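Local atomic coordinates of serpin-ZX (Arabidopsis thaliana, PDB entry 3LE2), a protein that inhibits cysteine proteases such as metacaspase-9 and RD21A, being cleaved in its reactive center loop and bound covalently to metacaspase-9, and so restrains programmed cell death. Residues I47-I59 and G298-M312. Numbering follows the deposited sequence.
Sequences IAAGSAGATKDQI and GLTSPFSGEEGLTEM
Ile59 and Ile47, from two successive helices, both meet Pro302. CD1 of Ile59 presses on CG of Pro302 at 3.5 Å, tighter than usual for two carbons, and the two side chains run past each other in opposite directions. CG1 of Ile59 also touches CD1 of Leu299, 3.9 Å away. Ile47 crosses the proline at about a right angle. Chi1 of -63° sets its CG1 beside the backbone N and CG2 anti to it, so that this CG2 methyl meets both CD2 of Leu309 (3.8 Å) and CB of Pro302 (4.1 Å). The same CD2 of Leu309 rests on CB of Ser51 at 3.7 Å. Thr55 sets its methyl CG2 against OG of Ser301.

Two weak backbone-donated bonds join the segments. Glu307 bends at chi2 (-71°) and brings OE1 back to N of Ala54, a weak bond of 3.1 Å at the first turn of helix 54-63, just after the N-cap residue Gly53. The carboxylate at this N-terminal end would probably interact favourably with the helix dipole. N of Glu311 gives a weak bond to O of Gly50, 3.0 Å long. Within the turn, OG of Ser51 donates to O of Ala48 at 2.8 Å, and N of Ser51 reaches that oxygen from the same face.

The contact joins the turn between helices 37-49 and 54-63 to the long loop after helix 291-296, within the serpin fold and away from the reactive bond. Val324 touches Ile47 and Leu309 and shares a backbone hydrogen bond with Pro302. Strand 167-176 borders the contact, with Phe169 against Ile47 and Leu167 against Leu309 and Met312, while Phe112 of helix 110-119 also touches Met312.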
loop_
_atom_site.group_PDB
_atom_site.type_symbol
_atom_site.label_atom_id
_atom_site.label_comp_id
_atom_site.label_asym_id
_atom_site.label_seq_id
_atom_site.Cartn_x
_atom_site.Cartn_y
_atom_site.Cartn_z
ATOM N N ILE A 47 -0.561 -1.898 17.853
ATOM C CA ILE A 47 0.504 -2.315 18.752
ATOM C C ILE A 47 0.870 -1.221 19.750
ATOM O O ILE A 47 1.123 -1.487 20.925
ATOM C CB ILE A 47 1.761 -2.700 17.967
ATOM C CG1 ILE A 47 1.471 -3.907 17.078
ATOM C CG2 ILE A 47 2.922 -2.968 18.917
ATOM C CD1 ILE A 47 2.559 -4.193 16.067
ATOM N N ALA A 48 0.916 0.016 19.275
ATOM C CA ALA A 48 1.225 1.120 20.158
ATOM C C ALA A 48 0.206 1.141 21.287
ATOM O O ALA A 48 0.554 1.360 22.448
ATOM C CB ALA A 48 1.219 2.444 19.391
ATOM N N ALA A 49 -1.051 0.882 20.936
ATOM C CA ALA A 49 -2.158 0.996 21.877
ATOM C C ALA A 49 -2.074 -0.037 23.000
ATOM O O ALA A 49 -2.629 0.165 24.079
ATOM C CB ALA A 49 -3.482 0.880 21.142
ATOM N N GLY A 50 -1.387 -1.143 22.743
ATOM C CA GLY A 50 -1.231 -2.191 23.736
ATOM C C GLY A 50 0.125 -2.141 24.416
ATOM O O GLY A 50 0.537 -3.086 25.069
ATOM N N SER A 51 0.825 -1.025 24.258
ATOM C CA SER A 51 2.174 -0.903 24.793
ATOM C C SER A 51 2.338 0.345 25.654
ATOM O O SER A 51 1.402 1.136 25.833
ATOM C CB SER A 51 3.190 -0.857 23.654
ATOM O OG SER A 51 3.116 0.385 22.982
ATOM N N ALA A 52 3.541 0.517 26.182
ATOM C CA ALA A 52 3.881 1.749 26.880
ATOM C C ALA A 52 5.384 1.919 27.040
ATOM O O ALA A 52 6.180 1.063 26.636
ATOM C CB ALA A 52 3.192 1.808 28.231
ATOM N N GLY A 53 5.770 3.036 27.636
ATOM C CA GLY A 53 7.173 3.293 27.876
ATOM C C GLY A 53 7.897 3.517 26.570
ATOM O O GLY A 53 7.321 4.027 25.615
ATOM N N ALA A 54 9.163 3.121 26.534
ATOM C CA ALA A 54 10.017 3.372 25.385
ATOM C C ALA A 54 9.472 2.706 24.123
ATOM O O ALA A 54 9.831 3.088 23.008
ATOM C CB ALA A 54 11.436 2.907 25.671
ATOM N N THR A 55 8.599 1.720 24.299
ATOM C CA THR A 55 7.997 1.049 23.159
ATOM C C THR A 55 6.896 1.905 22.549
ATOM O O THR A 55 6.918 2.192 21.343
ATOM C CB THR A 55 7.473 -0.365 23.521
ATOM O OG1 THR A 55 8.580 -1.189 23.892
ATOM C CG2 THR A 55 6.769 -1.012 22.329
ATOM N N LYS A 56 5.935 2.319 23.368
ATOM C CA LYS A 56 4.909 3.224 22.873
ATOM C C LYS A 56 5.578 4.413 22.166
ATOM O O LYS A 56 5.203 4.786 21.046
ATOM C CB LYS A 56 4.008 3.703 24.010
ATOM C CG LYS A 56 2.732 4.390 23.546
ATOM C CD LYS A 56 1.838 4.793 24.717
ATOM C CE LYS A 56 2.556 5.763 25.658
ATOM N NZ LYS A 56 1.634 6.394 26.646
ATOM N N ASP A 57 6.594 4.984 22.810
ATOM C CA ASP A 57 7.259 6.174 22.287
ATOM C C ASP A 57 7.949 5.926 20.962
ATOM O O ASP A 57 7.905 6.766 20.063
ATOM C CB ASP A 57 8.271 6.714 23.289
ATOM C CG ASP A 57 7.610 7.323 24.497
ATOM O OD1 ASP A 57 6.454 7.787 24.364
ATOM O OD2 ASP A 57 8.244 7.337 25.574
ATOM N N GLN A 58 8.588 4.773 20.838
ATOM C CA GLN A 58 9.317 4.472 19.617
ATOM C C GLN A 58 8.366 4.327 18.437
ATOM O O GLN A 58 8.691 4.708 17.313
ATOM C CB GLN A 58 10.170 3.220 19.781
ATOM C CG GLN A 58 11.270 3.101 18.763
ATOM C CD GLN A 58 11.982 1.771 18.859
ATOM O OE1 GLN A 58 13.164 1.714 19.204
ATOM N NE2 GLN A 58 11.260 0.685 18.569
ATOM N N ILE A 59 7.182 3.792 18.699
ATOM C CA ILE A 59 6.197 3.613 17.644
ATOM C C ILE A 59 5.537 4.957 17.354
ATOM O O ILE A 59 5.353 5.334 16.196
ATOM C CB ILE A 59 5.148 2.543 18.038
ATOM C CG1 ILE A 59 5.837 1.214 18.346
ATOM C CG2 ILE A 59 4.108 2.347 16.940
ATOM C CD1 ILE A 59 4.915 0.203 18.998
ATOM N N GLY A 298 14.777 0.527 12.321
ATOM C CA GLY A 298 14.965 0.893 13.711
ATOM C C GLY A 298 13.753 0.756 14.614
ATOM O O GLY A 298 13.826 1.103 15.795
ATOM N N LEU A 299 12.638 0.257 14.079
ATOM C CA LEU A 299 11.453 0.020 14.903
ATOM C C LEU A 299 11.577 -1.362 15.505
ATOM O O LEU A 299 10.902 -2.298 15.085
ATOM C CB LEU A 299 10.151 0.166 14.103
ATOM C CG LEU A 299 8.873 0.240 14.953
ATOM C CD1 LEU A 299 9.022 1.256 16.075
ATOM C CD2 LEU A 299 7.651 0.559 14.112
ATOM N N THR A 300 12.457 -1.462 16.499
ATOM C CA THR A 300 12.886 -2.733 17.076
ATOM C C THR A 300 12.099 -3.132 18.316
ATOM O O THR A 300 11.951 -4.315 18.596
ATOM C CB THR A 300 14.374 -2.662 17.474
ATOM O OG1 THR A 300 14.664 -1.353 17.996
ATOM C CG2 THR A 300 15.270 -2.933 16.276
ATOM N N SER A 301 11.605 -2.148 19.065
ATOM C CA SER A 301 11.038 -2.430 20.390
ATOM C C SER A 301 9.800 -3.343 20.417
ATOM O O SER A 301 9.667 -4.181 21.312
ATOM C CB SER A 301 10.775 -1.145 21.186
ATOM O OG SER A 301 9.635 -0.457 20.700
ATOM N N PRO A 302 8.882 -3.178 19.456
ATOM C CA PRO A 302 7.715 -4.075 19.448
ATOM C C PRO A 302 8.070 -5.557 19.313
ATOM O O PRO A 302 7.286 -6.391 19.749
ATOM C CB PRO A 302 6.928 -3.603 18.228
ATOM C CG PRO A 302 7.331 -2.135 18.083
ATOM C CD PRO A 302 8.782 -2.122 18.432
ATOM N N PHE A 303 9.235 -5.865 18.743
ATOM C CA PHE A 303 9.646 -7.243 18.457
ATOM C C PHE A 303 10.708 -7.787 19.415
ATOM O O PHE A 303 11.229 -8.882 19.222
ATOM C CB PHE A 303 10.144 -7.328 17.011
ATOM C CG PHE A 303 9.269 -6.589 16.056
ATOM C CD1 PHE A 303 8.132 -7.193 15.530
ATOM C CD2 PHE A 303 9.539 -5.270 15.729
ATOM C CE1 PHE A 303 7.291 -6.498 14.671
ATOM C CE2 PHE A 303 8.706 -4.568 14.869
ATOM C CZ PHE A 303 7.574 -5.186 14.340
ATOM N N SER A 304 11.022 -7.012 20.446
ATOM C CA SER A 304 12.012 -7.414 21.434
ATOM C C SER A 304 11.327 -7.680 22.762
ATOM O O SER A 304 10.373 -6.992 23.127
ATOM C CB SER A 304 13.068 -6.320 21.609
ATOM O OG SER A 304 13.912 -6.600 22.711
ATOM N N GLY A 305 11.808 -8.685 23.484
ATOM C CA GLY A 305 11.242 -9.002 24.779
ATOM C C GLY A 305 11.575 -7.912 25.770
ATOM O O GLY A 305 10.911 -7.770 26.795
ATOM N N GLU A 306 12.601 -7.131 25.445
ATOM C CA GLU A 306 13.140 -6.123 26.357
ATOM C C GLU A 306 12.063 -5.326 27.097
ATOM O O GLU A 306 11.908 -5.465 28.306
ATOM C CB GLU A 306 14.098 -5.176 25.627
ATOM C CG GLU A 306 14.520 -3.982 26.482
ATOM C CD GLU A 306 15.354 -2.968 25.723
ATOM O OE1 GLU A 306 16.190 -3.387 24.888
ATOM O OE2 GLU A 306 15.170 -1.753 25.969
ATOM N N GLU A 307 11.335 -4.481 26.377
ATOM C CA GLU A 307 10.224 -3.741 26.969
ATOM C C GLU A 307 9.006 -4.648 27.077
ATOM O O GLU A 307 8.568 -5.019 28.171
ATOM C CB GLU A 307 9.864 -2.522 26.111
ATOM C CG GLU A 307 10.731 -1.294 26.318
ATOM C CD GLU A 307 10.476 -0.642 27.652
ATOM O OE1 GLU A 307 9.706 0.340 27.687
ATOM O OE2 GLU A 307 11.038 -1.113 28.664
ATOM N N GLY A 308 8.462 -5.002 25.920
ATOM C CA GLY A 308 7.282 -5.836 25.869
ATOM C C GLY A 308 6.010 -5.032 25.690
ATOM O O GLY A 308 6.019 -3.796 25.597
ATOM N N LEU A 309 4.904 -5.763 25.650
ATOM C CA LEU A 309 3.593 -5.186 25.435
ATOM C C LEU A 309 2.759 -5.446 26.679
ATOM O O LEU A 309 2.006 -6.426 26.767
ATOM C CB LEU A 309 2.965 -5.812 24.195
ATOM C CG LEU A 309 3.877 -5.700 22.972
ATOM C CD1 LEU A 309 3.523 -6.733 21.922
ATOM C CD2 LEU A 309 3.808 -4.288 22.408
ATOM N N THR A 310 2.919 -4.548 27.644
ATOM C CA THR A 310 2.355 -4.719 28.971
ATOM C C THR A 310 0.909 -4.244 29.052
ATOM O O THR A 310 0.216 -4.510 30.032
ATOM C CB THR A 310 3.214 -3.990 30.021
ATOM O OG1 THR A 310 3.436 -2.634 29.605
ATOM C CG2 THR A 310 4.562 -4.686 30.168
ATOM N N GLU A 311 0.453 -3.556 28.012
ATOM C CA GLU A 311 -0.928 -3.082 27.966
ATOM C C GLU A 311 -1.820 -3.932 27.060
ATOM O O GLU A 311 -2.940 -3.547 26.735
ATOM C CB GLU A 311 -0.974 -1.620 27.511
ATOM C CG GLU A 311 -0.235 -0.659 28.442
ATOM C CD GLU A 311 -0.595 -0.878 29.903
ATOM O OE1 GLU A 311 -1.795 -0.770 30.255
ATOM O OE2 GLU A 311 0.328 -1.163 30.695
ATOM N N MET A 312 -1.337 -5.092 26.651
ATOM C CA MET A 312 -2.081 -5.865 25.672
ATOM C C MET A 312 -2.760 -7.099 26.289
ATOM O O MET A 312 -3.910 -7.426 25.967
ATOM C CB MET A 312 -1.147 -6.249 24.533
ATOM C CG MET A 312 -1.841 -6.619 23.249
ATOM S SD MET A 312 -0.617 -7.025 21.990
ATOM C CE MET A 312 -0.056 -5.389 21.486
#